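Local structure of PspGI restriction endonuclease (Pyrococcus sp. GI-H, 3BM3) at residues E22-A27 with G101-I106; I28-V33 with E60-E65; D34-R39 with E48-S53. The protein acts as a type II restriction endonuclease, most likely cutting DNA at a specific short sequence, and is captured here bound to its substrate DNA with a base flipped out. The protein carries 2 engineered substitutions. One frame throughout, in Å; residues are numbered along the deposited sequence. Where two conformers were deposited one is given.

Contact 1: E22-A27 with G101-I106; sequences EIIEEA and GKAFEI. With nucleotides of chain A.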
# COMPACT_ATOMS: atom_id res chain seq x y z
N GLU C 22 8.65 -6.35 -23.17
CA GLU C 22 8.97 -7.39 -24.15
C GLU C 22 8.06 -8.60 -24.02
O GLU C 22 7.61 -9.15 -25.03
CB GLU C 22 10.45 -7.78 -24.04
CG GLU C 22 11.35 -6.62 -24.39
CD GLU C 22 12.84 -6.91 -24.33
OE1 GLU C 22 13.23 -8.10 -24.24
OE2 GLU C 22 13.61 -5.91 -24.40
N ILE C 23 7.77 -8.98 -22.78
CA ILE C 23 6.92 -10.11 -22.52
C ILE C 23 5.50 -9.81 -22.98
O ILE C 23 4.86 -10.66 -23.57
CB ILE C 23 6.95 -10.50 -21.04
CG1 ILE C 23 8.37 -10.99 -20.67
CG2 ILE C 23 5.91 -11.55 -20.76
CD1 ILE C 23 8.53 -11.40 -19.21
N ILE C 24 5.04 -8.58 -22.74
CA ILE C 24 3.71 -8.17 -23.17
C ILE C 24 3.64 -8.23 -24.70
O ILE C 24 2.64 -8.72 -25.30
CB ILE C 24 3.36 -6.77 -22.64
CG1 ILE C 24 3.10 -6.82 -21.12
CG2 ILE C 24 2.09 -6.18 -23.34
CD1 ILE C 24 1.79 -7.44 -20.73
N GLU C 25 4.69 -7.74 -25.36
CA GLU C 25 4.72 -7.80 -26.84
C GLU C 25 4.69 -9.24 -27.32
O GLU C 25 3.99 -9.56 -28.27
CB GLU C 25 5.92 -7.05 -27.42
CG GLU C 25 5.88 -5.52 -27.25
CD GLU C 25 4.62 -4.85 -27.84
OE1 GLU C 25 4.07 -5.34 -28.85
OE2 GLU C 25 4.18 -3.82 -27.27
N GLU C 26 5.44 -10.12 -26.64
CA GLU C 26 5.43 -11.53 -26.97
C GLU C 26 4.02 -12.11 -26.84
O GLU C 26 3.55 -12.85 -27.73
CB GLU C 26 6.38 -12.28 -26.07
CG GLU C 26 6.52 -13.72 -26.41
CD GLU C 26 7.74 -14.34 -25.76
OE1 GLU C 26 8.50 -13.62 -25.03
OE2 GLU C 26 7.92 -15.56 -26.00
N ALA C 27 3.37 -11.76 -25.74
CA ALA C 27 2.01 -12.21 -25.46
C ALA C 27 1.05 -11.67 -26.52
O ALA C 27 0.17 -12.39 -26.96
CB ALA C 27 1.55 -11.75 -24.09
N GLY C 101 2.21 -5.30 -11.66
CA GLY C 101 1.67 -3.93 -11.76
C GLY C 101 2.02 -3.31 -13.09
O GLY C 101 1.16 -2.73 -13.79
N LYS C 102 3.27 -3.44 -13.47
CA LYS C 102 3.70 -2.83 -14.73
C LYS C 102 2.94 -3.44 -15.89
O LYS C 102 2.55 -2.74 -16.83
CB LYS C 102 5.21 -2.97 -14.90
CG LYS C 102 5.74 -2.38 -16.21
CD LYS C 102 5.68 -0.87 -16.26
CE LYS C 102 6.71 -0.26 -17.24
NZ LYS C 102 8.04 -0.90 -17.18
N ALA C 103 2.75 -4.75 -15.87
CA ALA C 103 2.07 -5.43 -16.97
C ALA C 103 0.67 -4.85 -17.18
O ALA C 103 0.26 -4.54 -18.31
CB ALA C 103 1.99 -6.93 -16.70
N PHE C 104 -0.04 -4.61 -16.08
CA PHE C 104 -1.39 -4.09 -16.18
C PHE C 104 -1.39 -2.67 -16.77
O PHE C 104 -2.15 -2.36 -17.67
CB PHE C 104 -2.08 -4.15 -14.83
CG PHE C 104 -3.48 -3.66 -14.87
CD1 PHE C 104 -4.37 -4.17 -15.80
CD2 PHE C 104 -3.91 -2.70 -13.99
CE1 PHE C 104 -5.70 -3.71 -15.82
CE2 PHE C 104 -5.24 -2.25 -14.02
CZ PHE C 104 -6.11 -2.77 -14.95
N GLU C 105 -0.41 -1.87 -16.36
CA GLU C 105 -0.28 -0.52 -16.84
C GLU C 105 0.06 -0.53 -18.32
O GLU C 105 -0.51 0.23 -19.10
CB GLU C 105 0.75 0.23 -16.00
CG GLU C 105 0.20 0.35 -14.56
CD GLU C 105 1.05 1.06 -13.51
OE1 GLU C 105 1.66 2.10 -13.83
OE2 GLU C 105 1.01 0.60 -12.33
N ILE C 106 0.94 -1.44 -18.74
CA ILE C 106 1.23 -1.54 -20.17
C ILE C 106 0.02 -1.94 -21.01
O ILE C 106 -0.26 -1.34 -22.05
CB ILE C 106 2.38 -2.50 -20.44
CG1 ILE C 106 3.66 -1.92 -19.82
CG2 ILE C 106 2.50 -2.75 -21.95
CD1 ILE C 106 4.83 -2.89 -19.74
P DC A 5 -0.09 -2.41 -8.52
OP1 DC A 5 -0.97 -2.89 -9.60
OP2 DC A 5 -0.54 -1.32 -7.61
O5' DC A 5 0.30 -3.67 -7.63
C5' DC A 5 0.86 -4.82 -8.24
C4' DC A 5 1.25 -5.81 -7.17
O4' DC A 5 2.24 -5.19 -6.34
C3' DC A 5 0.09 -6.20 -6.25
O3' DC A 5 -0.03 -7.62 -6.20
C2' DC A 5 0.46 -5.64 -4.89
C1' DC A 5 1.96 -5.45 -4.98
N1 DC A 5 2.42 -4.30 -4.20
C2 DC A 5 3.50 -4.47 -3.33
O2 DC A 5 4.09 -5.56 -3.32
N3 DC A 5 3.87 -3.43 -2.54
C4 DC A 5 3.23 -2.27 -2.62
N4 DC A 5 3.60 -1.28 -1.80
C5 DC A 5 2.16 -2.06 -3.53
C6 DC A 5 1.79 -3.09 -4.29
P DC A 4 1.94 2.90 -7.79
OP1 DC A 4 0.99 3.32 -8.84
OP2 DC A 4 1.62 3.13 -6.35
O5' DC A 4 2.21 1.34 -8.01
C5' DC A 4 2.55 0.86 -9.30
C4' DC A 4 3.17 -0.51 -9.19
O4' DC A 4 4.41 -0.44 -8.49
C3' DC A 4 2.34 -1.48 -8.37
O3' DC A 4 1.30 -1.99 -9.18
C2' DC A 4 3.37 -2.54 -8.01
C1' DC A 4 4.66 -1.72 -7.88
N1 DC A 4 5.10 -1.48 -6.51
C2 DC A 4 6.12 -2.27 -5.98
O2 DC A 4 6.58 -3.20 -6.67
N3 DC A 4 6.59 -2.01 -4.74
C4 DC A 4 6.05 -1.01 -4.02
N4 DC A 4 6.56 -0.77 -2.81
C5 DC A 4 4.99 -0.22 -4.53
C6 DC A 4 4.55 -0.48 -5.76
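Ile24 packs on helix 85-115 with two different branches, one on Ile106 and one on Ala103. Its CG2, placed anti to the backbone N, goes to CG2 of Ile106 at 3.7 Å. The two side chains cross obliquely, methyl against methyl, and Ile106 CG2 is also about equally close, 4.2 Å, to Ile24 CB and CG1, so it lies against the branch point and not just against one tip. The other arm of Ile24 folds: with chi2 at -75° the terminal CD1 bends aside instead of running on straight, and it comes to rest 4.1 Å from Ala103 CB and about as far from the carbonyl oxygen of that residue. The contact is apolar packing, modest in area. The backbones come closest at Ile24 and Ala103, whose CA atoms are 7.0 Å apart; the small alanine side chain probably helps the helices come this close. Ile24 also touches Ala63 of helix 52-80, and Ile106 touches Thr20 and Asn21 at the start of helix 20-31.

Another side of helix 85-115 meets the DNA. Gly101 CA lies 3.2 Å from O3' of nucleotide DC4 of chain A, close enough that a CB there would run into that oxygen. Glu105 reaches OE2 to 3.4 Å from C5' of DC4 of chain A while OE1 is hydrogen-bonded to His121. The Ile24 contact itself is apolar packing of helix 20-31 on helix 85-115, whose other side meets the DNA in this nuclease of the PD-(D/E)XK clan.

Contact 2: I28-V33 with E60-E65; sequences ITELNV and EEKAFE. With nucleotides of chain A.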
# COMPACT_ATOMS: atom_id res chain seq x y z
N ILE C 28 1.19 -10.40 -26.86
CA ILE C 28 0.35 -9.77 -27.90
C ILE C 28 0.44 -10.57 -29.20
O ILE C 28 -0.59 -10.85 -29.86
CB ILE C 28 0.74 -8.32 -28.13
CG1 ILE C 28 0.20 -7.46 -26.98
CG2 ILE C 28 0.25 -7.83 -29.50
CD1 ILE C 28 0.76 -6.07 -26.90
N THR C 29 1.66 -10.93 -29.58
CA THR C 29 1.90 -11.70 -30.79
C THR C 29 1.24 -13.07 -30.69
O THR C 29 0.43 -13.45 -31.54
CB THR C 29 3.40 -11.85 -31.05
OG1 THR C 29 3.94 -10.55 -31.29
CG2 THR C 29 3.67 -12.74 -32.25
N GLU C 30 1.55 -13.76 -29.60
CA GLU C 30 1.03 -15.10 -29.36
C GLU C 30 -0.49 -15.18 -29.37
O GLU C 30 -1.04 -16.10 -29.98
CB GLU C 30 1.61 -15.67 -28.07
CG GLU C 30 3.09 -16.00 -28.25
CD GLU C 30 3.72 -16.66 -27.03
OE1 GLU C 30 4.98 -16.74 -27.00
OE2 GLU C 30 2.98 -17.12 -26.14
N LEU C 31 -1.15 -14.21 -28.75
CA LEU C 31 -2.61 -14.16 -28.67
C LEU C 31 -3.27 -13.49 -29.88
O LEU C 31 -4.49 -13.41 -29.94
CB LEU C 31 -3.04 -13.39 -27.42
CG LEU C 31 -2.71 -14.05 -26.08
CD1 LEU C 31 -3.11 -13.10 -24.94
CD2 LEU C 31 -3.39 -15.43 -25.94
N ASN C 32 -2.47 -12.99 -30.80
CA ASN C 32 -2.95 -12.08 -31.84
C ASN C 32 -3.93 -11.05 -31.28
O ASN C 32 -5.06 -10.87 -31.74
CB ASN C 32 -3.55 -12.83 -33.04
CG ASN C 32 -3.58 -11.96 -34.31
OD1 ASN C 32 -3.34 -10.73 -34.24
ND2 ASN C 32 -3.89 -12.57 -35.46
N VAL C 33 -3.45 -10.36 -30.26
CA VAL C 33 -4.23 -9.30 -29.62
C VAL C 33 -4.57 -8.17 -30.59
O VAL C 33 -5.61 -7.54 -30.45
CB VAL C 33 -3.48 -8.75 -28.39
CG1 VAL C 33 -4.01 -7.38 -27.97
CG2 VAL C 33 -3.58 -9.77 -27.26
N GLU C 60 -2.94 -10.19 -19.80
CA GLU C 60 -2.28 -10.25 -18.52
C GLU C 60 -1.89 -11.69 -18.18
O GLU C 60 -0.75 -11.97 -17.82
CB GLU C 60 -3.21 -9.65 -17.47
CG GLU C 60 -2.54 -9.34 -16.21
CD GLU C 60 -2.55 -10.49 -15.25
OE1 GLU C 60 -3.16 -11.54 -15.55
OE2 GLU C 60 -1.93 -10.33 -14.20
N GLU C 61 -2.83 -12.61 -18.36
CA GLU C 61 -2.62 -14.01 -18.01
C GLU C 61 -1.53 -14.62 -18.88
O GLU C 61 -0.63 -15.31 -18.38
CB GLU C 61 -3.93 -14.80 -18.13
CG GLU C 61 -4.91 -14.43 -17.06
CD GLU C 61 -6.30 -14.94 -17.28
OE1 GLU C 61 -6.69 -15.26 -18.44
OE2 GLU C 61 -7.03 -15.03 -16.27
N LYS C 62 -1.56 -14.34 -20.18
CA LYS C 62 -0.58 -14.88 -21.10
C LYS C 62 0.81 -14.34 -20.81
O LYS C 62 1.78 -15.11 -20.78
CB LYS C 62 -0.95 -14.60 -22.56
CG LYS C 62 -0.10 -15.35 -23.55
CD LYS C 62 -0.22 -16.89 -23.29
CE LYS C 62 -0.22 -17.75 -24.53
NZ LYS C 62 -0.71 -19.12 -24.16
N ALA C 63 0.90 -13.04 -20.54
CA ALA C 63 2.19 -12.41 -20.20
C ALA C 63 2.71 -13.05 -18.94
O ALA C 63 3.90 -13.31 -18.83
CB ALA C 63 2.02 -10.93 -20.00
N PHE C 64 1.82 -13.31 -17.99
CA PHE C 64 2.24 -13.98 -16.71
C PHE C 64 2.78 -15.38 -16.99
O PHE C 64 3.82 -15.79 -16.48
CB PHE C 64 1.09 -14.03 -15.73
CG PHE C 64 1.47 -14.50 -14.36
CD1 PHE C 64 2.76 -14.35 -13.88
CD2 PHE C 64 0.51 -15.02 -13.50
CE1 PHE C 64 3.11 -14.76 -12.63
CE2 PHE C 64 0.86 -15.42 -12.22
CZ PHE C 64 2.18 -15.28 -11.78
N GLU C 65 2.08 -16.12 -17.82
CA GLU C 65 2.55 -17.44 -18.19
C GLU C 65 3.94 -17.40 -18.85
O GLU C 65 4.82 -18.21 -18.52
CB GLU C 65 1.52 -18.13 -19.10
CG GLU C 65 2.04 -19.26 -19.89
CD GLU C 65 1.21 -19.46 -21.15
OE1 GLU C 65 -0.03 -19.27 -21.07
OE2 GLU C 65 1.82 -19.76 -22.21
P DA A 6 -0.80 -8.38 -7.37
OP1 DA A 6 -1.97 -7.58 -7.82
OP2 DA A 6 -1.01 -9.78 -6.89
O5' DA A 6 0.24 -8.37 -8.57
C5' DA A 6 1.36 -9.25 -8.57
C4' DA A 6 0.97 -10.54 -9.25
O4' DA A 6 0.86 -10.35 -10.68
C3' DA A 6 1.97 -11.68 -9.05
O3' DA A 6 1.25 -12.82 -8.61
C2' DA A 6 2.56 -11.90 -10.43
C1' DA A 6 1.39 -11.50 -11.31
N9 DA A 6 1.73 -11.15 -12.69
C8 DA A 6 0.82 -10.92 -13.70
N7 DA A 6 1.38 -10.64 -14.85
C5 DA A 6 2.74 -10.70 -14.59
C6 DA A 6 3.86 -10.51 -15.41
N6 DA A 6 3.78 -10.21 -16.71
N1 DA A 6 5.08 -10.64 -14.85
C2 DA A 6 5.15 -10.95 -13.54
N3 DA A 6 4.17 -11.15 -12.67
C4 DA A 6 2.97 -11.01 -13.26
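Leu31 and Lys62 pin the last turn of helix 20-31 to helix 52-80, which also lines the pocket of the flipped adenine, DA6 of chain A. Leu31 CD1 presses on Lys62 CB at 3.5 Å, and its CG and CD2 follow the aliphatic chain outward. That chain starts anti to the backbone N (chi1 -169°) and bends at chi2, which carries it past the leucine. Glu30 crosses it at about a right angle, OE2 being 3.6 Å from Lys62 CE. Farther round, Phe64 spreads one ring face, nearly parallel, under the adenine, with N9 of DA6 of chain A 3.6 Å above the ring plane and offset toward the rim. With an alanine in place of Phe64 the adenine is likely to lose the ring lying against its face and could shift or turn in its pocket. Lys62 NZ forms a salt bridge to Glu65 OE1 at 3.2 Å, using the syn lone pair of that oxygen, with a weak bond to OE2. Glu30 OE2 stays 4.6 Å from Lys62 NZ and 4.9 Å from Glu65 OE2, so the lysine probably eases the repulsion of these glutamates without pairing with both.

Contact 3: D34-R39 with E48-S53; sequences DELLDR and EVITPS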
# COMPACT_ATOMS: atom_id res chain seq x y z
N ASP C 34 -3.72 -7.91 -31.57
CA ASP C 34 -4.01 -6.85 -32.50
C ASP C 34 -5.26 -7.19 -33.30
O ASP C 34 -6.05 -6.30 -33.60
CB ASP C 34 -2.83 -6.53 -33.38
CG ASP C 34 -1.68 -5.92 -32.59
OD1 ASP C 34 -1.88 -5.47 -31.42
OD2 ASP C 34 -0.55 -5.90 -33.14
N GLU C 35 -5.48 -8.47 -33.56
CA GLU C 35 -6.71 -8.88 -34.24
C GLU C 35 -7.91 -8.85 -33.30
O GLU C 35 -9.02 -8.52 -33.72
CB GLU C 35 -6.54 -10.23 -34.93
CG GLU C 35 -7.11 -11.44 -34.19
CD GLU C 35 -8.59 -11.65 -34.46
OE1 GLU C 35 -9.01 -11.60 -35.64
OE2 GLU C 35 -9.34 -11.89 -33.48
N LEU C 36 -7.72 -9.19 -32.03
CA LEU C 36 -8.77 -9.03 -31.01
C LEU C 36 -9.18 -7.56 -30.87
O LEU C 36 -10.37 -7.23 -30.82
CB LEU C 36 -8.31 -9.52 -29.64
CG LEU C 36 -8.10 -11.01 -29.46
CD1 LEU C 36 -7.42 -11.23 -28.13
CD2 LEU C 36 -9.42 -11.77 -29.57
N LEU C 37 -8.20 -6.66 -30.79
CA LEU C 37 -8.50 -5.24 -30.66
C LEU C 37 -9.28 -4.73 -31.88
O LEU C 37 -10.17 -3.90 -31.73
CB LEU C 37 -7.23 -4.43 -30.49
CG LEU C 37 -6.48 -4.65 -29.19
CD1 LEU C 37 -5.05 -4.13 -29.31
CD2 LEU C 37 -7.24 -3.94 -28.04
N ASP C 38 -8.97 -5.25 -33.06
CA ASP C 38 -9.73 -4.93 -34.28
C ASP C 38 -11.21 -5.32 -34.18
O ASP C 38 -12.05 -4.79 -34.91
CB ASP C 38 -9.19 -5.69 -35.49
CG ASP C 38 -7.82 -5.24 -35.91
OD1 ASP C 38 -7.39 -4.14 -35.53
OD2 ASP C 38 -7.17 -6.03 -36.62
N ARG C 39 -11.50 -6.26 -33.28
CA ARG C 39 -12.83 -6.81 -33.10
C ARG C 39 -13.47 -6.34 -31.78
O ARG C 39 -14.41 -6.96 -31.29
CB ARG C 39 -12.74 -8.33 -33.14
CG ARG C 39 -12.27 -8.87 -34.50
CD ARG C 39 -12.78 -10.28 -34.76
NE ARG C 39 -14.21 -10.41 -34.47
CZ ARG C 39 -15.19 -9.87 -35.20
NH1 ARG C 39 -14.92 -9.18 -36.31
NH2 ARG C 39 -16.45 -10.05 -34.84
N GLU C 48 -18.78 -14.80 -26.83
CA GLU C 48 -18.59 -13.72 -25.85
C GLU C 48 -18.11 -12.47 -26.55
O GLU C 48 -17.23 -12.54 -27.41
CB GLU C 48 -17.54 -14.08 -24.79
CG GLU C 48 -17.66 -15.44 -24.14
CD GLU C 48 -16.46 -15.77 -23.27
OE1 GLU C 48 -15.51 -14.95 -23.17
OE2 GLU C 48 -16.47 -16.87 -22.67
N VAL C 49 -18.67 -11.32 -26.15
CA VAL C 49 -18.22 -10.02 -26.63
C VAL C 49 -16.77 -9.79 -26.25
O VAL C 49 -16.37 -10.07 -25.13
CB VAL C 49 -19.07 -8.87 -26.03
CG1 VAL C 49 -18.54 -7.53 -26.46
CG2 VAL C 49 -20.53 -9.01 -26.44
N ILE C 50 -16.00 -9.30 -27.21
CA ILE C 50 -14.61 -8.92 -26.99
C ILE C 50 -14.59 -7.57 -26.31
O ILE C 50 -14.88 -6.55 -26.92
CB ILE C 50 -13.82 -8.85 -28.31
CG1 ILE C 50 -13.82 -10.23 -28.96
CG2 ILE C 50 -12.37 -8.37 -28.06
CD1 ILE C 50 -13.49 -10.19 -30.42
N THR C 51 -14.30 -7.57 -25.03
CA THR C 51 -14.28 -6.33 -24.28
C THR C 51 -12.85 -5.99 -23.89
O THR C 51 -11.99 -6.87 -23.82
CB THR C 51 -15.07 -6.47 -23.01
OG1 THR C 51 -14.48 -7.47 -22.17
CG2 THR C 51 -16.53 -6.81 -23.33
N PRO C 52 -12.60 -4.69 -23.59
CA PRO C 52 -11.30 -4.33 -23.05
C PRO C 52 -10.91 -5.17 -21.84
O PRO C 52 -9.75 -5.57 -21.73
CB PRO C 52 -11.49 -2.86 -22.70
CG PRO C 52 -12.47 -2.36 -23.73
CD PRO C 52 -13.44 -3.50 -23.82
N SER C 53 -11.85 -5.42 -20.93
CA SER C 53 -11.50 -6.13 -19.70
C SER C 53 -11.08 -7.57 -20.07
O SER C 53 -10.11 -8.08 -19.54
CB SER C 53 -12.65 -6.12 -18.71
OG SER C 53 -12.27 -6.60 -17.42
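Ile50 is the plug of this contact: it points into the end of helix 33-38 and settles between Leu36 and Arg39. The tight part is made by two backbone oxygens and one CB. Ile50 CG2, anti to its own backbone N, lies 3.6 Å from the carbonyl oxygen of Leu36, an oxygen that also accepts the N-H of Arg39. Ile50 CD1 comes to 3.5 Å from Arg39 O, and Ile50 CB is about as near to that oxygen. The closest approach involves the same methyl: Ile50 CD1 lies 3.4 Å from Arg39 CB.

Elsewhere the fit is slacker. Between the side chains of Leu36 and Ile50 the nearest atoms, CD2 and CD1, are 4.4 Å apart. The arginine chain, bent at chi3, passes by the isoleucine with NE 4.1 Å from Ile50 CD1, then carries its charge outward: NH1 forms a salt bridge with Glu42 and NH2 bonds the Lys43 carbonyl. This partly exposed arginine makes the outer side of the contact.

Backbone bonds from Ile50 to Phe41 and Glu42 tie the loop leading into helix 52-80 to the turn after helix 33-38. Thr51 then N-caps helix 52-80 by bonding Arg54 N, and Ile55 in the first turn of that helix touches Leu36, Leu37 and Ile50, while Leu37 and Pro52 also reach Leu111 on helix 85-115.

In the fold
Read along the chain, the three contacts line the N-terminal helices up against the two long ones. Contacts 1 and 2 share helix 20-31, with centres 8 Å apart, and they touch: Ile24 CD1 lies 3.6 Å from Ala63 CB. Contact 3 takes over past Asn32, its centre about 13 Å from that of contact 2, where Ile28 CG2 meets Asp34 OD1 at 3.7 Å. Contacts 1 and 3 do not meet. The DNA sees them unequally. Ala103 and Phe64 bring contacts 1 and 2 together at the flipped adenine, the Ala103 CB lying 3.7 Å from N6 of DA6 of chain A, whereas the nearest atom of contact 3 is about 13 Å from the DNA.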